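Local coordinates for uncharacterized protein Atu2773 (Agrobacterium tumefaciens, PDB 2QV5) that is of unknown function but belongs to the divergent polysaccharide deacetylase family, which suggests a possible action on carbohydrates, at residues Q5-G10 against R154-L159; V57-A62 against E78-L83; I82-P87 against T124-V129; R115-M120 against M148-K153. All blocks are in the same frame, centred on the assembly; numbering follows the deposited sequence.

Contact 1. Residues Q5-G10 against R154-L159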
loop_
_atom_site.group_PDB
_atom_site.type_symbol
_atom_site.label_atom_id
_atom_site.label_comp_id
_atom_site.label_asym_id
_atom_site.label_seq_id
_atom_site.Cartn_x
_atom_site.Cartn_y
_atom_site.Cartn_z
ATOM N N GLN A 5 -17.115 -7.125 6.728
ATOM C CA GLN A 5 -17.852 -6.775 5.542
ATOM C C GLN A 5 -16.911 -6.239 4.486
ATOM O O GLN A 5 -15.839 -5.835 4.804
ATOM C CB GLN A 5 -18.872 -5.697 5.897
ATOM C CG GLN A 5 -19.871 -6.169 6.894
ATOM C CD GLN A 5 -20.634 -7.372 6.399
ATOM O OE1 GLN A 5 -21.179 -7.364 5.316
ATOM N NE2 GLN A 5 -20.681 -8.391 7.199
ATOM N N LEU A 6 -17.336 -6.180 3.259
ATOM C CA LEU A 6 -16.527 -5.622 2.187
ATOM C C LEU A 6 -16.726 -4.106 2.152
ATOM O O LEU A 6 -17.820 -3.623 2.465
ATOM C CB LEU A 6 -16.921 -6.243 0.849
ATOM C CG LEU A 6 -16.889 -7.768 0.721
ATOM C CD1 LEU A 6 -17.368 -8.146 -0.673
ATOM C CD2 LEU A 6 -15.499 -8.305 0.970
ATOM N N PRO A 7 -15.666 -3.350 1.792
ATOM C CA PRO A 7 -15.873 -1.916 1.608
ATOM C C PRO A 7 -16.789 -1.630 0.412
ATOM O O PRO A 7 -16.747 -2.327 -0.603
ATOM C CB PRO A 7 -14.459 -1.346 1.388
ATOM C CG PRO A 7 -13.531 -2.495 1.321
ATOM C CD PRO A 7 -14.276 -3.776 1.554
ATOM N N VAL A 8 -17.644 -0.631 0.582
ATOM C CA VAL A 8 -18.534 -0.154 -0.459
ATOM C C VAL A 8 -18.577 1.365 -0.398
ATOM O O VAL A 8 -18.286 1.966 0.639
ATOM C CB VAL A 8 -19.996 -0.715 -0.327
ATOM C CG1 VAL A 8 -20.118 -2.090 -0.955
ATOM C CG2 VAL A 8 -20.475 -0.722 1.116
ATOM N N VAL A 9 -18.924 1.975 -1.522
ATOM C CA VAL A 9 -19.243 3.392 -1.574
ATOM C C VAL A 9 -20.586 3.545 -0.867
ATOM O O VAL A 9 -21.510 2.763 -1.122
ATOM C CB VAL A 9 -19.335 3.866 -3.032
ATOM C CG1 VAL A 9 -19.695 5.331 -3.115
ATOM C CG2 VAL A 9 -18.027 3.606 -3.750
ATOM N N GLY A 10 -20.679 4.522 0.039
ATOM C CA GLY A 10 -21.922 4.815 0.752
ATOM C C GLY A 10 -23.063 5.310 -0.126
ATOM O O GLY A 10 -22.873 5.609 -1.312
ATOM N N ARG A 154 -15.644 -0.039 -5.508
ATOM C CA ARG A 154 -15.828 0.024 -4.056
ATOM C C ARG A 154 -15.218 1.266 -3.448
ATOM O O ARG A 154 -15.170 1.396 -2.225
ATOM C CB ARG A 154 -15.204 -1.194 -3.391
ATOM C CG ARG A 154 -15.884 -2.449 -3.817
ATOM C CD ARG A 154 -15.234 -3.675 -3.219
ATOM N NE ARG A 154 -15.916 -4.834 -3.763
ATOM C CZ ARG A 154 -17.079 -5.300 -3.326
ATOM N NH1 ARG A 154 -17.715 -4.735 -2.298
ATOM N NH2 ARG A 154 -17.608 -6.349 -3.922
ATOM N N GLY A 155 -14.746 2.170 -4.295
ATOM C CA GLY A 155 -14.237 3.448 -3.822
ATOM C C GLY A 155 -12.863 3.357 -3.185
ATOM O O GLY A 155 -12.504 4.194 -2.353
ATOM N N LEU A 156 -12.096 2.345 -3.575
ATOM C CA LEU A 156 -10.753 2.135 -3.061
ATOM C C LEU A 156 -9.717 2.545 -4.106
ATOM O O LEU A 156 -9.962 2.439 -5.319
ATOM C CB LEU A 156 -10.536 0.650 -2.717
ATOM C CG LEU A 156 -11.412 -0.013 -1.652
ATOM C CD1 LEU A 156 -11.438 -1.537 -1.831
ATOM C CD2 LEU A 156 -10.908 0.362 -0.265
ATOM N N LEU A 157 -8.556 2.993 -3.629
ATOM C CA LEU A 157 -7.429 3.288 -4.509
ATOM C C LEU A 157 -6.600 2.033 -4.691
ATOM O O LEU A 157 -6.662 1.140 -3.858
ATOM C CB LEU A 157 -6.562 4.409 -3.923
ATOM C CG LEU A 157 -5.762 4.192 -2.629
ATOM C CD1 LEU A 157 -4.380 3.592 -2.878
ATOM C CD2 LEU A 157 -5.605 5.539 -2.003
ATOM N N PHE A 158 -5.826 1.978 -5.774
ATOM C CA PHE A 158 -4.900 0.866 -6.047
ATOM C C PHE A 158 -3.473 1.422 -6.094
ATOM O O PHE A 158 -3.141 2.255 -6.943
ATOM C CB PHE A 158 -5.281 0.200 -7.389
ATOM C CG PHE A 158 -4.493 -1.050 -7.717
ATOM C CD1 PHE A 158 -5.035 -2.309 -7.473
ATOM C CD2 PHE A 158 -3.232 -0.971 -8.304
ATOM C CE1 PHE A 158 -4.322 -3.471 -7.779
ATOM C CE2 PHE A 158 -2.507 -2.123 -8.607
ATOM C CZ PHE A 158 -3.053 -3.373 -8.350
ATOM N N LEU A 159 -2.625 0.968 -5.187
ATOM C CA LEU A 159 -1.223 1.355 -5.200
ATOM C C LEU A 159 -0.400 0.188 -5.754
ATOM O O LEU A 159 -0.397 -0.913 -5.210
ATOM C CB LEU A 159 -0.757 1.768 -3.791
ATOM C CG LEU A 159 0.719 2.167 -3.662
ATOM C CD1 LEU A 159 1.014 3.498 -4.356
ATOM C CD2 LEU A 159 1.141 2.217 -2.221
#
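Arg154 and Pro7 provide the polar link between the N-terminal loop 5-10 and the turn that leads into strand 157-160. The one hydrogen bond between the segments runs from Arg154 NH1 to Pro7 O, 3.1 Å long and nearly straight at 170°. Pro7 O lies in the guanidinium plane, whereas NH1 is tilted 28° from the plane of the Pro7 carbonyl. The arginine chain, extended from CG to NE, passes close to the same oxygen, with Arg154 CD 3.3 Å from Pro7 O. A salt bridge from Arg154 NE to Asp150 holds another part of the guanidinium rim, so the rotation of the flat group is fixed from both the loop and helix 141-153.

Apolar contacts lie at the guanidinium and further along the turn. Leu6 lies over one guanidinium face, with Leu6 CD1 3.7 Å from Arg154 NH2. Val8 CG1 comes in obliquely, 3.8 Å from Arg154 NH1. Farther in, Pro7 CG meets Leu156 CD1 at 3.9 Å, the two side chains crossing at about a right angle. Val9 CG2 packs on backbone, 3.6 Å from Gly155 N, where the glycine turns with a positive phi of 76°.

An N-terminal segment is thus laid across a helix-to-strand turn, at the end of an alpha/beta barrel where its parallel strands begin.

Contact 2. Residues V57-A62 against E78-L83; sequences VTLGFA and EGHEIL
Leu59 with Ile82 and Gly60 with Leu83 form the parallel bridges of a beta-alpha-beta unit, made of strand 58-62, helix 68-78 and strand 82-88. Three backbone bonds establish the register: Leu59 N to Glu81 O at 3.0 Å, Leu83 N to Leu59 O at 2.8 Å, and Phe61 N to Leu83 O at 2.8 Å. Gly79, with positive phi, is the C-prime residue of the Schellman motif that ends the helix, and the chain then passes through His80 into the second strand.

Just ahead of the pairing, His80 ND1 donates to Val57 O over 2.7 Å, at 167°. The bond lies in both the imidazole plane and the carbonyl plane. Leu59 covers one face of the same ring in a CH-pi contact, its CD1 3.6 Å from the centroid of the His80 ring and 12° off the normal. Leu59 CG, anti to the carbonyl carbon (chi1 -54°), starts the branch toward that face.

On the other side of the sheet, Thr58 CG2 packs 3.9 Å from Leu83 CG. Glu81 sends its carboxylate to Thr127, Ser245 and Arg22, which tie it to neighbouring parts of the fold.

The directed bond requires a proton on ND1. It satisfies the buried Val57 carbonyl with a side chain and, together with the leucine methyl, fixes the tilt of the imidazole.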
loop_
_atom_site.group_PDB
_atom_site.type_symbol
_atom_site.label_atom_id
_atom_site.label_comp_id
_atom_site.label_asym_id
_atom_site.label_seq_id
_atom_site.Cartn_x
_atom_site.Cartn_y
_atom_site.Cartn_z
ATOM N N VAL A 57 3.053 8.046 8.391
ATOM C CA VAL A 57 3.487 6.900 7.602
ATOM C C VAL A 57 2.299 5.968 7.392
ATOM O O VAL A 57 1.641 5.530 8.349
ATOM C CB VAL A 57 4.675 6.180 8.277
ATOM C CG1 VAL A 57 5.090 4.911 7.506
ATOM C CG2 VAL A 57 5.864 7.130 8.396
ATOM N N THR A 58 2.024 5.671 6.128
ATOM C CA THR A 58 0.936 4.773 5.747
ATOM C C THR A 58 1.384 3.338 6.029
ATOM O O THR A 58 2.535 2.992 5.781
ATOM C CB THR A 58 0.589 4.970 4.258
ATOM O OG1 THR A 58 0.168 6.325 4.064
ATOM C CG2 THR A 58 -0.516 4.013 3.784
ATOM N N LEU A 59 0.485 2.514 6.564
ATOM C CA LEU A 59 0.847 1.124 6.880
ATOM C C LEU A 59 0.132 0.109 5.991
ATOM O O LEU A 59 -1.082 0.174 5.805
ATOM C CB LEU A 59 0.619 0.829 8.374
ATOM C CG LEU A 59 1.315 1.785 9.367
ATOM C CD1 LEU A 59 0.909 1.453 10.794
ATOM C CD2 LEU A 59 2.822 1.764 9.245
ATOM N N GLY A 60 0.891 -0.827 5.428
ATOM C CA GLY A 60 0.317 -1.898 4.620
ATOM C C GLY A 60 0.142 -3.150 5.458
ATOM O O GLY A 60 1.092 -3.594 6.123
ATOM N N PHE A 61 -1.072 -3.696 5.454
ATOM C CA PHE A 61 -1.390 -4.875 6.265
ATOM C C PHE A 61 -1.398 -6.104 5.371
ATOM O O PHE A 61 -2.027 -6.100 4.322
ATOM C CB PHE A 61 -2.753 -4.703 6.955
ATOM C CG PHE A 61 -2.675 -3.920 8.220
ATOM C CD1 PHE A 61 -2.213 -2.606 8.216
ATOM C CD2 PHE A 61 -3.023 -4.499 9.424
ATOM C CE1 PHE A 61 -2.103 -1.875 9.381
ATOM C CE2 PHE A 61 -2.924 -3.772 10.593
ATOM C CZ PHE A 61 -2.468 -2.449 10.572
ATOM N N ALA A 62 -0.684 -7.145 5.786
ATOM C CA ALA A 62 -0.601 -8.364 4.995
ATOM C C ALA A 62 -1.873 -9.158 5.196
ATOM O O ALA A 62 -2.270 -9.422 6.330
ATOM C CB ALA A 62 0.584 -9.172 5.415
ATOM N N GLU A 78 -3.440 5.502 16.669
ATOM C CA GLU A 78 -2.347 6.450 16.458
ATOM C C GLU A 78 -2.611 7.433 15.300
ATOM O O GLU A 78 -1.982 8.481 15.231
ATOM C CB GLU A 78 -1.004 5.715 16.248
ATOM C CG GLU A 78 -0.575 4.769 17.384
ATOM C CD GLU A 78 -0.509 5.431 18.759
ATOM O OE1 GLU A 78 -0.061 6.597 18.861
ATOM O OE2 GLU A 78 -0.897 4.773 19.752
ATOM N N GLY A 79 -3.529 7.089 14.395
ATOM C CA GLY A 79 -3.909 7.992 13.296
ATOM C C GLY A 79 -3.366 7.631 11.914
ATOM O O GLY A 79 -3.538 8.394 10.957
ATOM N N HIS A 80 -2.700 6.487 11.800
ATOM C CA HIS A 80 -2.176 6.047 10.497
ATOM C C HIS A 80 -3.286 5.809 9.471
ATOM O O HIS A 80 -4.351 5.284 9.823
ATOM C CB HIS A 80 -1.398 4.736 10.606
ATOM C CG HIS A 80 -0.190 4.805 11.477
ATOM N ND1 HIS A 80 1.055 5.174 11.005
ATOM C CD2 HIS A 80 -0.026 4.511 12.787
ATOM C CE1 HIS A 80 1.933 5.105 11.991
ATOM N NE2 HIS A 80 1.302 4.715 13.085
ATOM N N GLU A 81 -3.023 6.189 8.217
ATOM C CA GLU A 81 -3.761 5.639 7.073
ATOM C C GLU A 81 -3.282 4.210 6.832
ATOM O O GLU A 81 -2.103 3.899 6.990
ATOM C CB GLU A 81 -3.533 6.465 5.812
ATOM C CG GLU A 81 -4.625 6.296 4.771
ATOM C CD GLU A 81 -4.439 7.200 3.573
ATOM O OE1 GLU A 81 -4.541 8.440 3.750
ATOM O OE2 GLU A 81 -4.211 6.662 2.458
ATOM N N ILE A 82 -4.203 3.330 6.454
ATOM C CA ILE A 82 -3.922 1.898 6.293
ATOM C C ILE A 82 -4.222 1.443 4.859
ATOM O O ILE A 82 -5.219 1.883 4.293
ATOM C CB ILE A 82 -4.767 1.076 7.329
ATOM C CG1 ILE A 82 -4.016 0.903 8.651
ATOM C CG2 ILE A 82 -5.104 -0.329 6.838
ATOM C CD1 ILE A 82 -3.959 2.098 9.531
ATOM N N LEU A 83 -3.389 0.558 4.304
ATOM C CA LEU A 83 -3.668 -0.136 3.030
ATOM C C LEU A 83 -3.713 -1.646 3.260
ATOM O O LEU A 83 -3.010 -2.164 4.136
ATOM C CB LEU A 83 -2.601 0.182 1.987
ATOM C CG LEU A 83 -2.490 1.627 1.493
ATOM C CD1 LEU A 83 -1.375 1.782 0.505
ATOM C CD2 LEU A 83 -3.789 2.097 0.862
#

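Contact 3. Residues I82-P87 against T124-V129; sequences ILLQIP and TNYTGV
Ile82 opens the pairing with Thr127: Ile82 O accepts from Thr127 N at 3.1 Å, the donor nearly along the C=O axis, while the buried Gly128 N has no partner in the model. A water joins the same end, accepting from Ile82 N and donating to Asn125 O. Leu83 follows with its side chain on the other face, where Leu83 CD2 comes 3.4 Å from Thr127 OG1, a hydroxyl hydrogen-bonded to the Glu81 carboxylate, and packs toward Leu157 and Leu159.

At Leu84 the strands are properly bridged, Leu84 N donating to Gly128 O over 3.0 Å and Leu84 O receiving a CA-H contact from Val129 CA at 3.2 Å. Leu84 CB also sits over one face of Tyr126, 4.0 Å from the ring centroid and 15° off the normal, while Leu84 CD2 reaches Tyr126 CZ at 3.8 Å. Tyr126 CG lies between its backbone N and carbonyl carbon (chi1 54°), which starts the ring toward Leu84; its OH is held by Met120 O. Farther along, Ile86 CG1 meets Val129 CB at 4.1 Å.

This is the parallel strand pairing of a beta-alpha-beta unit, with Leu83 on the inner face of the alpha/beta barrel and Leu84 and Val129 facing its helices.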
loop_
_atom_site.group_PDB
_atom_site.type_symbol
_atom_site.label_atom_id
_atom_site.label_comp_id
_atom_site.label_asym_id
_atom_site.label_seq_id
_atom_site.Cartn_x
_atom_site.Cartn_y
_atom_site.Cartn_z
ATOM N N ILE A 82 -4.203 3.330 6.454
ATOM C CA ILE A 82 -3.922 1.898 6.293
ATOM C C ILE A 82 -4.222 1.443 4.859
ATOM O O ILE A 82 -5.219 1.883 4.293
ATOM C CB ILE A 82 -4.767 1.076 7.329
ATOM C CG1 ILE A 82 -4.016 0.903 8.651
ATOM C CG2 ILE A 82 -5.104 -0.329 6.838
ATOM C CD1 ILE A 82 -3.959 2.098 9.531
ATOM N N LEU A 83 -3.389 0.558 4.304
ATOM C CA LEU A 83 -3.668 -0.136 3.030
ATOM C C LEU A 83 -3.713 -1.646 3.260
ATOM O O LEU A 83 -3.010 -2.164 4.136
ATOM C CB LEU A 83 -2.601 0.182 1.987
ATOM C CG LEU A 83 -2.490 1.627 1.493
ATOM C CD1 LEU A 83 -1.375 1.782 0.505
ATOM C CD2 LEU A 83 -3.789 2.097 0.862
ATOM N N LEU A 84 -4.536 -2.347 2.478
ATOM C CA LEU A 84 -4.561 -3.807 2.499
ATOM C C LEU A 84 -3.657 -4.389 1.406
ATOM O O LEU A 84 -3.839 -4.080 0.243
ATOM C CB LEU A 84 -5.989 -4.305 2.271
ATOM C CG LEU A 84 -6.219 -5.819 2.307
ATOM C CD1 LEU A 84 -5.757 -6.442 3.639
ATOM C CD2 LEU A 84 -7.677 -6.074 2.056
ATOM N N GLN A 85 -2.702 -5.236 1.779
ATOM C CA GLN A 85 -1.849 -5.897 0.774
ATOM C C GLN A 85 -2.465 -7.200 0.280
ATOM O O GLN A 85 -2.699 -8.119 1.066
ATOM C CB GLN A 85 -0.459 -6.193 1.315
ATOM C CG GLN A 85 0.426 -5.001 1.457
ATOM C CD GLN A 85 1.706 -5.312 2.215
ATOM O OE1 GLN A 85 1.679 -5.585 3.412
ATOM N NE2 GLN A 85 2.835 -5.258 1.518
ATOM N N ILE A 86 -2.685 -7.283 -1.025
ATOM C CA ILE A 86 -3.313 -8.438 -1.647
ATOM C C ILE A 86 -2.267 -9.327 -2.317
ATOM O O ILE A 86 -1.546 -8.864 -3.199
ATOM C CB ILE A 86 -4.363 -7.985 -2.689
ATOM C CG1 ILE A 86 -5.420 -7.099 -2.027
ATOM C CG2 ILE A 86 -5.020 -9.187 -3.370
ATOM C CD1 ILE A 86 -6.228 -7.826 -0.978
ATOM N N PRO A 87 -2.180 -10.606 -1.903
ATOM C CA PRO A 87 -1.228 -11.535 -2.531
ATOM C C PRO A 87 -1.580 -11.834 -3.999
ATOM O O PRO A 87 -2.692 -12.265 -4.291
ATOM C CB PRO A 87 -1.342 -12.801 -1.665
ATOM C CG PRO A 87 -2.661 -12.719 -1.012
ATOM C CD PRO A 87 -2.959 -11.252 -0.831
ATOM N N THR A 124 -10.774 -3.594 8.318
ATOM C CA THR A 124 -11.643 -2.533 7.832
ATOM C C THR A 124 -10.858 -1.233 7.914
ATOM O O THR A 124 -9.731 -1.228 8.404
ATOM C CB THR A 124 -12.988 -2.473 8.609
ATOM O OG1 THR A 124 -13.821 -1.431 8.072
ATOM C CG2 THR A 124 -12.765 -2.227 10.087
ATOM N N ASN A 125 -11.455 -0.157 7.402
ATOM C CA ASN A 125 -10.950 1.199 7.550
ATOM C C ASN A 125 -9.650 1.471 6.803
ATOM O O ASN A 125 -8.802 2.259 7.242
ATOM C CB ASN A 125 -10.910 1.617 9.029
ATOM C CG ASN A 125 -12.311 1.706 9.642
ATOM O OD1 ASN A 125 -13.240 0.987 9.247
ATOM N ND2 ASN A 125 -12.475 2.605 10.578
ATOM N N TYR A 126 -9.514 0.804 5.660
ATOM C CA TYR A 126 -8.381 1.019 4.763
ATOM C C TYR A 126 -8.826 1.826 3.541
ATOM O O TYR A 126 -9.988 1.776 3.168
ATOM C CB TYR A 126 -7.696 -0.301 4.370
ATOM C CG TYR A 126 -8.596 -1.370 3.789
ATOM C CD1 TYR A 126 -8.753 -1.505 2.405
ATOM C CD2 TYR A 126 -9.266 -2.263 4.617
ATOM C CE1 TYR A 126 -9.573 -2.498 1.875
ATOM C CE2 TYR A 126 -10.085 -3.249 4.103
ATOM C CZ TYR A 126 -10.228 -3.360 2.728
ATOM O OH TYR A 126 -11.031 -4.350 2.226
ATOM N N THR A 127 -7.903 2.603 2.966
ATOM C CA THR A 127 -8.240 3.525 1.879
ATOM C C THR A 127 -8.051 2.862 0.550
ATOM O O THR A 127 -8.562 3.328 -0.458
ATOM C CB THR A 127 -7.361 4.801 1.869
ATOM O OG1 THR A 127 -5.971 4.441 1.983
ATOM C CG2 THR A 127 -7.755 5.731 2.992
ATOM N N GLY A 128 -7.267 1.794 0.529
ATOM C CA GLY A 128 -7.007 1.160 -0.733
ATOM C C GLY A 128 -6.250 -0.123 -0.586
ATOM O O GLY A 128 -5.978 -0.573 0.534
ATOM N N VAL A 129 -5.886 -0.692 -1.729
ATOM C CA VAL A 129 -5.167 -1.950 -1.761
ATOM C C VAL A 129 -3.819 -1.756 -2.441
ATOM O O VAL A 129 -3.637 -0.838 -3.256
ATOM C CB VAL A 129 -5.966 -3.095 -2.470
ATOM C CG1 VAL A 129 -7.346 -3.296 -1.851
ATOM C CG2 VAL A 129 -6.092 -2.826 -3.956
HETATM O O HOH W 1 -6.958 4.276 6.407
#

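Contact 4. Residues R115-M120 against M148-K153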
loop_
_atom_site.group_PDB
_atom_site.type_symbol
_atom_site.label_atom_id
_atom_site.label_comp_id
_atom_site.label_asym_id
_atom_site.label_seq_id
_atom_site.Cartn_x
_atom_site.Cartn_y
_atom_site.Cartn_z
ATOM N N ARG A 115 -11.359 -14.809 -3.942
ATOM C CA ARG A 115 -10.111 -14.764 -3.184
ATOM C C ARG A 115 -9.852 -13.367 -2.648
ATOM O O ARG A 115 -9.446 -13.213 -1.502
ATOM C CB ARG A 115 -8.938 -15.166 -4.075
ATOM C CG ARG A 115 -8.765 -16.660 -4.213
ATOM C CD ARG A 115 -7.815 -16.978 -5.335
ATOM N NE ARG A 115 -7.690 -18.420 -5.519
ATOM C CZ ARG A 115 -7.362 -18.995 -6.668
ATOM N NH1 ARG A 115 -7.278 -20.316 -6.748
ATOM N NH2 ARG A 115 -7.133 -18.251 -7.743
ATOM N N LEU A 116 -10.058 -12.377 -3.518
ATOM C CA LEU A 116 -9.952 -10.955 -3.193
ATOM C C LEU A 116 -10.875 -10.572 -2.047
ATOM O O LEU A 116 -10.454 -9.928 -1.089
ATOM C CB LEU A 116 -10.316 -10.126 -4.426
ATOM C CG LEU A 116 -10.354 -8.605 -4.281
ATOM C CD1 LEU A 116 -8.958 -8.103 -3.899
ATOM C CD2 LEU A 116 -10.834 -7.912 -5.551
ATOM N N HIS A 117 -12.135 -10.983 -2.155
ATOM C CA HIS A 117 -13.155 -10.701 -1.143
ATOM C C HIS A 117 -12.836 -11.311 0.212
ATOM O O HIS A 117 -13.140 -10.717 1.248
ATOM C CB HIS A 117 -14.521 -11.179 -1.633
ATOM C CG HIS A 117 -15.116 -10.321 -2.704
ATOM N ND1 HIS A 117 -16.367 -10.557 -3.233
ATOM C CD2 HIS A 117 -14.643 -9.218 -3.334
ATOM C CE1 HIS A 117 -16.635 -9.644 -4.150
ATOM N NE2 HIS A 117 -15.603 -8.823 -4.234
ATOM N N ARG A 118 -12.225 -12.492 0.215
ATOM C CA ARG A 118 -11.786 -13.099 1.458
ATOM C C ARG A 118 -10.725 -12.247 2.161
ATOM O O ARG A 118 -10.804 -12.047 3.366
ATOM C CB ARG A 118 -11.277 -14.522 1.223
ATOM C CG ARG A 118 -12.401 -15.519 0.989
ATOM C CD ARG A 118 -11.942 -16.945 1.242
ATOM N NE ARG A 118 -11.048 -17.481 0.208
ATOM C CZ ARG A 118 -11.429 -17.912 -0.997
ATOM N NH1 ARG A 118 -12.702 -17.866 -1.378
ATOM N NH2 ARG A 118 -10.520 -18.392 -1.833
ATOM N N SER A 119 -9.754 -11.734 1.407
ATOM C CA SER A 119 -8.736 -10.835 1.973
ATOM C C SER A 119 -9.330 -9.510 2.462
ATOM O O SER A 119 -8.996 -9.053 3.561
ATOM C CB SER A 119 -7.643 -10.555 0.953
ATOM O OG SER A 119 -6.824 -11.694 0.756
ATOM N N MET A 120 -10.215 -8.928 1.646
ATOM C CA MET A 120 -10.881 -7.641 1.903
ATOM C C MET A 120 -11.621 -7.602 3.236
ATOM O O MET A 120 -11.714 -6.564 3.882
ATOM C CB MET A 120 -11.861 -7.306 0.763
ATOM C CG MET A 120 -11.257 -6.668 -0.481
ATOM S SD MET A 120 -12.521 -6.147 -1.689
ATOM C CE MET A 120 -11.487 -5.243 -2.834
ATOM N N MET A 148 -9.240 -5.007 -10.788
ATOM C CA MET A 148 -9.185 -3.550 -10.700
ATOM C C MET A 148 -10.559 -2.896 -10.837
ATOM O O MET A 148 -10.805 -1.837 -10.251
ATOM C CB MET A 148 -8.185 -2.984 -11.708
ATOM C CG MET A 148 -6.717 -3.256 -11.292
ATOM S SD MET A 148 -5.545 -2.282 -12.225
ATOM C CE MET A 148 -5.861 -0.669 -11.517
ATOM N N ARG A 149 -11.451 -3.530 -11.594
ATOM C CA ARG A 149 -12.841 -3.071 -11.674
ATOM C C ARG A 149 -13.584 -3.248 -10.343
ATOM O O ARG A 149 -14.290 -2.336 -9.910
ATOM C CB ARG A 149 -13.589 -3.776 -12.795
ATOM C CG ARG A 149 -13.191 -3.317 -14.191
ATOM C CD ARG A 149 -14.143 -3.878 -15.233
ATOM N NE ARG A 149 -13.735 -3.525 -16.592
ATOM C CZ ARG A 149 -14.078 -2.397 -17.215
ATOM N NH1 ARG A 149 -14.842 -1.493 -16.614
ATOM N NH2 ARG A 149 -13.647 -2.168 -18.446
ATOM N N ASP A 150 -13.413 -4.403 -9.694
ATOM C CA ASP A 150 -14.005 -4.626 -8.367
ATOM C C ASP A 150 -13.496 -3.613 -7.329
ATOM O O ASP A 150 -14.294 -2.982 -6.631
ATOM C CB ASP A 150 -13.771 -6.055 -7.868
ATOM C CG ASP A 150 -14.449 -6.322 -6.534
ATOM O OD1 ASP A 150 -15.647 -6.663 -6.523
ATOM O OD2 ASP A 150 -13.787 -6.181 -5.482
ATOM N N ILE A 151 -12.175 -3.452 -7.254
ATOM C CA ILE A 151 -11.544 -2.494 -6.337
ATOM C C ILE A 151 -12.016 -1.065 -6.636
ATOM O O ILE A 151 -12.380 -0.329 -5.714
ATOM C CB ILE A 151 -9.986 -2.597 -6.382
ATOM C CG1 ILE A 151 -9.528 -3.960 -5.859
ATOM C CG2 ILE A 151 -9.319 -1.473 -5.555
ATOM C CD1 ILE A 151 -8.190 -4.404 -6.384
ATOM N N GLY A 152 -12.036 -0.710 -7.927
ATOM C CA GLY A 152 -12.425 0.620 -8.375
ATOM C C GLY A 152 -13.844 0.996 -7.985
ATOM O O GLY A 152 -14.084 2.111 -7.515
ATOM N N LYS A 153 -14.773 0.047 -8.124
ATOM C CA LYS A 153 -16.194 0.301 -7.862
ATOM C C LYS A 153 -16.529 0.460 -6.375
ATOM O O LYS A 153 -17.564 1.030 -6.033
ATOM C CB LYS A 153 -17.069 -0.787 -8.501
ATOM C CG LYS A 153 -17.358 -1.974 -7.591
ATOM C CD LYS A 153 -18.071 -3.102 -8.312
ATOM C CE LYS A 153 -18.173 -4.319 -7.412
ATOM N NZ LYS A 153 -18.248 -5.565 -8.231
#
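Asp150 is a buried carboxylate held between a histidine, His117, and the apolar side chains of Leu116 and Met120 on the opposing helix. The short segments run with their axes 11.7 Å apart at closest approach and cross at -37°, so the contact is made by side chains that bridge the gap. Asp150 CG is anti to the backbone N (chi1 -177°), which directs the carboxylate carbon toward helix 109-120.

His117 NE2 donates to Asp150 OD1 in a nearly straight bond of 3.1 Å. The oxygen lies near the plane of the imidazole, but the ring meets it from above the carboxylate plane, 39° out of it. On the aspartate's own helix, Lys153 NZ forms a salt bridge to Asp150 OD1 at 3.3 Å, its hydrogen bond weak; Arg154, in the turn that follows, forms a salt bridge through NE to Asp150 OD2.

The apolar atoms close in on the second oxygen. Leu116 slides past the aspartate in the opposite direction, bringing Leu116 CD2 to 3.4 Å from Asp150 OD2. Met120, extended beyond CG, meets Asp150 tip to tip, with CE 3.6 Å from OD2. Deeper in, Met120 CE rests on Ile151 CG1 at 3.8 Å and Leu116 CD2 lies 4.2 Å from that same Ile151 carbon.

Two basic partners and a directed imidazole N-H probably favour the ionised form of Asp150 and compensate its burial among leucine and methionine carbons.

Following the chain from the N terminus, contact 1 opens first and closes last, at 154-159, so its long loop encloses the other three. Contact 2 closes a short beta-alpha-beta loop between strands 58-62 and 82-88. Contact 3 begins on the strand where contact 2 ends, sharing Ile82 and Leu83, and closes the next unit at 124-129. Contact 4 crosses contact 3, since 115-120 falls within the loop of contact 3 and 148-153 follows it. Together, contacts 2 and 3 order successive barrel strands, extended to strand 157-160 by probable backbone hydrogen bonds of Val129 with Leu157 and Leu159. Contact 4 ties two outer helices together, and contact 1 lays the N-terminal loop beside them.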